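Local coordinates for protein beta-glucoside phosphorylase BglX (PDB 5VQE) that is a family 3 (GH3) beta-glucoside phosphorylase that binds 2-deoxy-2-fluoroglucose and probably cleaves beta-glucosides with phosphate, at residues P404-V416 with F434-F448. Numbering follows the deposited sequence.
Sequences PLSPQKTKRIILV and FKGLLEKEGFIVHWF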
loop_
_atom_site.group_PDB
_atom_site.type_symbol
_atom_site.label_atom_id
_atom_site.label_comp_id
_atom_site.label_asym_id
_atom_site.label_seq_id
_atom_site.Cartn_x
_atom_site.Cartn_y
_atom_site.Cartn_z
ATOM N N PRO A 404 -15.446 -24.071 -20.114
ATOM C CA PRO A 404 -14.474 -23.131 -20.681
ATOM C C PRO A 404 -14.979 -22.456 -21.953
ATOM O O PRO A 404 -15.771 -23.046 -22.694
ATOM C CB PRO A 404 -13.267 -24.021 -20.985
ATOM C CG PRO A 404 -13.844 -25.360 -21.224
ATOM C CD PRO A 404 -15.032 -25.472 -20.322
ATOM N N LEU A 405 -14.518 -21.233 -22.199
ATOM C CA LEU A 405 -14.892 -20.522 -23.414
ATOM C C LEU A 405 -14.313 -21.216 -24.641
ATOM O O LEU A 405 -13.243 -21.834 -24.591
ATOM C CB LEU A 405 -14.405 -19.078 -23.358
ATOM C CG LEU A 405 -14.926 -18.249 -22.185
ATOM C CD1 LEU A 405 -14.344 -16.851 -22.252
ATOM C CD2 LEU A 405 -16.451 -18.190 -22.194
ATOM N N SER A 406 -15.044 -21.107 -25.755
ATOM C CA SER A 406 -14.640 -21.669 -27.021
ATOM C C SER A 406 -15.232 -20.852 -28.160
ATOM O O SER A 406 -16.438 -20.556 -28.124
ATOM C CB SER A 406 -15.092 -23.120 -27.156
ATOM O OG SER A 406 -14.971 -23.543 -28.500
ATOM N N PRO A 407 -14.442 -20.491 -29.177
ATOM C CA PRO A 407 -15.035 -19.838 -30.356
ATOM C C PRO A 407 -16.158 -20.643 -30.985
ATOM O O PRO A 407 -17.018 -20.064 -31.663
ATOM C CB PRO A 407 -13.846 -19.694 -31.314
ATOM C CG PRO A 407 -12.644 -19.727 -30.452
ATOM C CD PRO A 407 -12.977 -20.613 -29.298
ATOM N N GLN A 408 -16.191 -21.958 -30.778
ATOM C CA GLN A 408 -17.258 -22.776 -31.338
ATOM C C GLN A 408 -18.509 -22.767 -30.474
ATOM O O GLN A 408 -19.538 -23.307 -30.894
ATOM C CB GLN A 408 -16.762 -24.208 -31.542
ATOM C CG GLN A 408 -15.786 -24.348 -32.707
ATOM C CD GLN A 408 -14.409 -23.772 -32.413
ATOM O OE1 GLN A 408 -13.892 -23.904 -31.302
ATOM N NE2 GLN A 408 -13.808 -23.126 -33.413
ATOM N N LYS A 409 -18.446 -22.171 -29.285
ATOM C CA LYS A 409 -19.633 -21.888 -28.491
ATOM C C LYS A 409 -20.055 -20.424 -28.553
ATOM O O LYS A 409 -21.256 -20.141 -28.554
ATOM C CB LYS A 409 -19.404 -22.285 -27.029
ATOM C CG LYS A 409 -19.349 -23.782 -26.788
ATOM C CD LYS A 409 -19.410 -24.100 -25.293
ATOM C CE LYS A 409 -18.123 -23.709 -24.572
ATOM N NZ LYS A 409 -18.223 -23.981 -23.102
ATOM N N THR A 410 -19.099 -19.483 -28.596
ATOM C CA THR A 410 -19.411 -18.048 -28.607
ATOM C C THR A 410 -18.358 -17.332 -29.462
ATOM O O THR A 410 -17.339 -16.855 -28.953
ATOM C CB THR A 410 -19.463 -17.478 -27.192
ATOM O OG1 THR A 410 -18.202 -17.670 -26.538
ATOM C CG2 THR A 410 -20.565 -18.140 -26.363
ATOM N N LYS A 411 -18.635 -17.217 -30.763
ATOM C CA LYS A 411 -17.646 -16.649 -31.678
ATOM C C LYS A 411 -17.487 -15.146 -31.471
ATOM O O LYS A 411 -16.361 -14.635 -31.418
ATOM C CB LYS A 411 -18.035 -16.952 -33.129
ATOM C CG LYS A 411 -17.090 -16.378 -34.181
ATOM C CD LYS A 411 -15.692 -17.005 -34.148
ATOM C CE LYS A 411 -15.742 -18.517 -34.298
ATOM N NZ LYS A 411 -16.722 -18.970 -35.339
ATOM N N ARG A 412 -18.594 -14.411 -31.375
ATOM C CA ARG A 412 -18.555 -12.953 -31.382
ATOM C C ARG A 412 -18.674 -12.420 -29.956
ATOM O O ARG A 412 -19.646 -12.711 -29.253
ATOM C CB ARG A 412 -19.658 -12.393 -32.276
ATOM C CG ARG A 412 -19.514 -12.811 -33.736
ATOM C CD ARG A 412 -20.540 -12.118 -34.622
ATOM N NE ARG A 412 -20.330 -10.674 -34.646
ATOM C CZ ARG A 412 -19.519 -10.039 -35.485
ATOM N NH1 ARG A 412 -18.828 -10.712 -36.400
ATOM N NH2 ARG A 412 -19.395 -8.723 -35.403
ATOM N N ILE A 413 -17.686 -11.635 -29.542
ATOM C CA ILE A 413 -17.585 -11.130 -28.180
ATOM C C ILE A 413 -17.575 -9.608 -28.230
ATOM O O ILE A 413 -16.876 -9.008 -29.054
ATOM C CB ILE A 413 -16.317 -11.655 -27.471
ATOM C CG1 ILE A 413 -16.429 -13.160 -27.228
ATOM C CG2 ILE A 413 -16.089 -10.912 -26.149
ATOM C CD1 ILE A 413 -15.160 -13.785 -26.681
ATOM N N ILE A 414 -18.343 -8.989 -27.342
ATOM C CA ILE A 414 -18.242 -7.559 -27.085
ATOM C C ILE A 414 -17.506 -7.396 -25.769
ATOM O O ILE A 414 -17.941 -7.925 -24.738
ATOM C CB ILE A 414 -19.620 -6.879 -27.037
ATOM C CG1 ILE A 414 -20.251 -6.840 -28.432
ATOM C CG2 ILE A 414 -19.486 -5.458 -26.506
ATOM C CD1 ILE A 414 -21.692 -6.290 -28.444
ATOM N N LEU A 415 -16.398 -6.660 -25.799
ATOM C CA LEU A 415 -15.557 -6.449 -24.629
ATOM C C LEU A 415 -15.846 -5.061 -24.077
ATOM O O LEU A 415 -15.742 -4.067 -24.803
ATOM C CB LEU A 415 -14.077 -6.588 -24.982
ATOM C CG LEU A 415 -13.056 -6.469 -23.842
ATOM C CD1 LEU A 415 -13.325 -7.500 -22.762
ATOM C CD2 LEU A 415 -11.635 -6.623 -24.386
ATOM N N VAL A 416 -16.209 -5.003 -22.800
ATOM C CA VAL A 416 -16.674 -3.780 -22.157
ATOM C C VAL A 416 -15.667 -3.440 -21.076
ATOM O O VAL A 416 -15.566 -4.146 -20.062
ATOM C CB VAL A 416 -18.080 -3.932 -21.566
ATOM C CG1 VAL A 416 -18.562 -2.604 -21.011
ATOM C CG2 VAL A 416 -19.039 -4.455 -22.607
ATOM N N PHE A 434 -5.503 -8.267 -23.292
ATOM C CA PHE A 434 -6.563 -9.257 -23.135
ATOM C C PHE A 434 -7.366 -9.396 -24.423
ATOM O O PHE A 434 -7.653 -10.511 -24.874
ATOM C CB PHE A 434 -7.465 -8.859 -21.957
ATOM C CG PHE A 434 -8.566 -9.841 -21.662
ATOM C CD1 PHE A 434 -8.293 -11.046 -21.037
ATOM C CD2 PHE A 434 -9.884 -9.541 -21.974
ATOM C CE1 PHE A 434 -9.299 -11.940 -20.747
ATOM C CE2 PHE A 434 -10.891 -10.430 -21.698
ATOM C CZ PHE A 434 -10.603 -11.639 -21.077
ATOM N N LYS A 435 -7.726 -8.268 -25.042
ATOM C CA LYS A 435 -8.448 -8.319 -26.309
ATOM C C LYS A 435 -7.648 -9.093 -27.352
ATOM O O LYS A 435 -8.171 -10.001 -28.007
ATOM C CB LYS A 435 -8.750 -6.902 -26.802
ATOM C CG LYS A 435 -9.590 -6.833 -28.087
ATOM C CD LYS A 435 -10.014 -5.403 -28.380
ATOM C CE LYS A 435 -10.977 -5.307 -29.560
ATOM N NZ LYS A 435 -10.318 -5.624 -30.863
ATOM N N GLY A 436 -6.368 -8.753 -27.505
ATOM C CA GLY A 436 -5.540 -9.441 -28.487
ATOM C C GLY A 436 -5.420 -10.931 -28.229
ATOM O O GLY A 436 -5.417 -11.732 -29.166
ATOM N N LEU A 437 -5.301 -11.325 -26.959
ATOM C CA LEU A 437 -5.150 -12.740 -26.648
ATOM C C LEU A 437 -6.430 -13.517 -26.918
ATOM O O LEU A 437 -6.361 -14.686 -27.305
ATOM C CB LEU A 437 -4.703 -12.924 -25.193
ATOM C CG LEU A 437 -3.308 -12.394 -24.847
ATOM C CD1 LEU A 437 -3.002 -12.646 -23.373
ATOM C CD2 LEU A 437 -2.222 -13.015 -25.726
ATOM N N LEU A 438 -7.601 -12.898 -26.734
ATOM C CA LEU A 438 -8.844 -13.556 -27.125
ATOM C C LEU A 438 -8.883 -13.765 -28.630
ATOM O O LEU A 438 -9.290 -14.830 -29.111
ATOM C CB LEU A 438 -10.055 -12.729 -26.684
ATOM C CG LEU A 438 -10.417 -12.737 -25.199
ATOM C CD1 LEU A 438 -11.555 -11.756 -24.940
ATOM C CD2 LEU A 438 -10.809 -14.121 -24.752
ATOM N N GLU A 439 -8.470 -12.751 -29.385
ATOM C CA GLU A 439 -8.448 -12.863 -30.834
ATOM C C GLU A 439 -7.508 -13.978 -31.278
ATOM O O GLU A 439 -7.833 -14.750 -32.187
ATOM C CB GLU A 439 -8.060 -11.511 -31.432
ATOM C CG GLU A 439 -9.181 -10.471 -31.277
ATOM C CD GLU A 439 -8.746 -9.053 -31.568
ATOM O OE1 GLU A 439 -7.550 -8.736 -31.415
ATOM O OE2 GLU A 439 -9.611 -8.242 -31.960
ATOM N N LYS A 440 -6.357 -14.109 -30.613
ATOM C CA LYS A 440 -5.440 -15.205 -30.924
ATOM C C LYS A 440 -6.098 -16.568 -30.741
ATOM O O LYS A 440 -5.794 -17.505 -31.487
ATOM C CB LYS A 440 -4.185 -15.092 -30.056
ATOM N N GLU A 441 -6.995 -16.708 -29.761
ATOM C CA GLU A 441 -7.702 -17.967 -29.547
ATOM C C GLU A 441 -8.718 -18.280 -30.640
ATOM O O GLU A 441 -9.194 -19.419 -30.704
ATOM C CB GLU A 441 -8.431 -17.949 -28.197
ATOM C CG GLU A 441 -7.532 -17.814 -26.976
ATOM C CD GLU A 441 -6.601 -19.002 -26.780
ATOM O OE1 GLU A 441 -7.017 -20.153 -27.045
ATOM O OE2 GLU A 441 -5.451 -18.773 -26.353
ATOM N N GLY A 442 -9.082 -17.304 -31.474
ATOM C CA GLY A 442 -10.086 -17.496 -32.506
ATOM C C GLY A 442 -11.383 -16.747 -32.281
ATOM O O GLY A 442 -12.312 -16.902 -33.081
ATOM N N PHE A 443 -11.494 -15.949 -31.225
ATOM C CA PHE A 443 -12.691 -15.143 -31.034
ATOM C C PHE A 443 -12.638 -13.882 -31.890
ATOM O O PHE A 443 -11.567 -13.326 -32.160
ATOM C CB PHE A 443 -12.856 -14.746 -29.565
ATOM C CG PHE A 443 -13.101 -15.905 -28.639
ATOM C CD1 PHE A 443 -14.340 -16.517 -28.587
ATOM C CD2 PHE A 443 -12.096 -16.374 -27.812
ATOM C CE1 PHE A 443 -14.566 -17.577 -27.731
ATOM C CE2 PHE A 443 -12.323 -17.435 -26.955
ATOM C CZ PHE A 443 -13.553 -18.031 -26.913
ATOM N N ILE A 444 -13.815 -13.431 -32.318
ATOM C CA ILE A 444 -13.977 -12.094 -32.871
ATOM C C ILE A 444 -14.410 -11.185 -31.731
ATOM O O ILE A 444 -15.390 -11.475 -31.037
ATOM C CB ILE A 444 -14.997 -12.089 -34.020
ATOM C CG1 ILE A 444 -14.433 -12.875 -35.207
ATOM C CG2 ILE A 444 -15.343 -10.665 -34.424
ATOM C CD1 ILE A 444 -15.415 -13.093 -36.323
ATOM N N VAL A 445 -13.663 -10.106 -31.514
ATOM C CA VAL A 445 -13.835 -9.266 -30.333
ATOM C C VAL A 445 -13.880 -7.809 -30.759
ATOM O O VAL A 445 -12.907 -7.297 -31.327
ATOM C CB VAL A 445 -12.711 -9.479 -29.307
ATOM C CG1 VAL A 445 -13.040 -8.738 -27.998
ATOM C CG2 VAL A 445 -12.509 -10.955 -29.038
ATOM N N HIS A 446 -14.996 -7.139 -30.467
ATOM C CA HIS A 446 -15.119 -5.700 -30.636
ATOM C C HIS A 446 -15.288 -5.035 -29.279
ATOM O O HIS A 446 -15.854 -5.618 -28.349
ATOM C CB HIS A 446 -16.321 -5.322 -31.510
ATOM C CG HIS A 446 -16.196 -5.739 -32.939
ATOM N ND1 HIS A 446 -16.511 -7.007 -33.375
ATOM C CD2 HIS A 446 -15.798 -5.052 -34.036
ATOM C CE1 HIS A 446 -16.311 -7.084 -34.679
ATOM N NE2 HIS A 446 -15.879 -5.911 -35.103
ATOM N N TRP A 447 -14.788 -3.810 -29.171
ATOM C CA TRP A 447 -15.072 -2.996 -27.999
ATOM C C TRP A 447 -16.536 -2.561 -28.012
ATOM O O TRP A 447 -17.141 -2.388 -29.072
ATOM C CB TRP A 447 -14.199 -1.746 -27.969
ATOM C CG TRP A 447 -12.698 -1.933 -27.937
ATOM C CD1 TRP A 447 -11.823 -1.655 -28.948
ATOM C CD2 TRP A 447 -11.900 -2.366 -26.827
ATOM N NE1 TRP A 447 -10.533 -1.907 -28.543
ATOM C CE2 TRP A 447 -10.553 -2.343 -27.246
ATOM C CE3 TRP A 447 -12.193 -2.785 -25.527
ATOM C CZ2 TRP A 447 -9.506 -2.723 -26.414
ATOM C CZ3 TRP A 447 -11.147 -3.162 -24.701
ATOM C CH2 TRP A 447 -9.822 -3.129 -25.148
ATOM N N PHE A 448 -17.087 -2.348 -26.815
ATOM C CA PHE A 448 -18.456 -1.850 -26.691
ATOM C C PHE A 448 -18.683 -0.619 -27.551
ATOM O O PHE A 448 -19.753 -0.450 -28.147
ATOM C CB PHE A 448 -18.749 -1.510 -25.233
ATOM C CG PHE A 448 -20.161 -1.053 -24.982
ATOM C CD1 PHE A 448 -20.459 0.294 -24.861
ATOM C CD2 PHE A 448 -21.187 -1.972 -24.866
ATOM C CE1 PHE A 448 -21.761 0.717 -24.625
ATOM C CE2 PHE A 448 -22.485 -1.559 -24.640
ATOM C CZ PHE A 448 -22.771 -0.210 -24.515
HETATM O O HOH W 1 -17.600 -9.102 -31.851
#
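Strands 412-416 and 444-447 pair in parallel as two arms of a beta-alpha-beta unit, with 444-447 at the edge of a mixed six-stranded sheet remote from the sugar pocket. Five backbone hydrogen bonds join residues 411-415 to 444-448, from Ile444 N to Lys411 O (3.0 Å) through to Phe448 N to Leu415 O. On the face bearing Ile413 and Leu415, the connecting helix packs against the sheet: Leu415 CD1 meets the Phe434 ring at its edge, and Leu415 CD2 lies 3.8 Å from Lys435 CB. Phe443, just before the edge strand, is clamped by two CH-pi contacts. Pro407 CG sits over the ring centre, 3.9 Å from the centroid; Ile413 CD1 lies over the opposite face, off the normal, 3.8 Å from the Phe443 centroid, carried there by chi1 -68° and an extended chi2 (173°). Replacing Phe443 with an alanine would probably open a gap between Pro407 and Ile413. The other face is mixed: a water donates to Ile413 O and hydrogen-bonds His446 ND1, and Arg412 NE binds Asp466 O, beside Ile444 and buried Ile414. Main-chain bonds thus fix the strand register, while the Phe443 ring ties Pro407 to the strand pair by apolar contact.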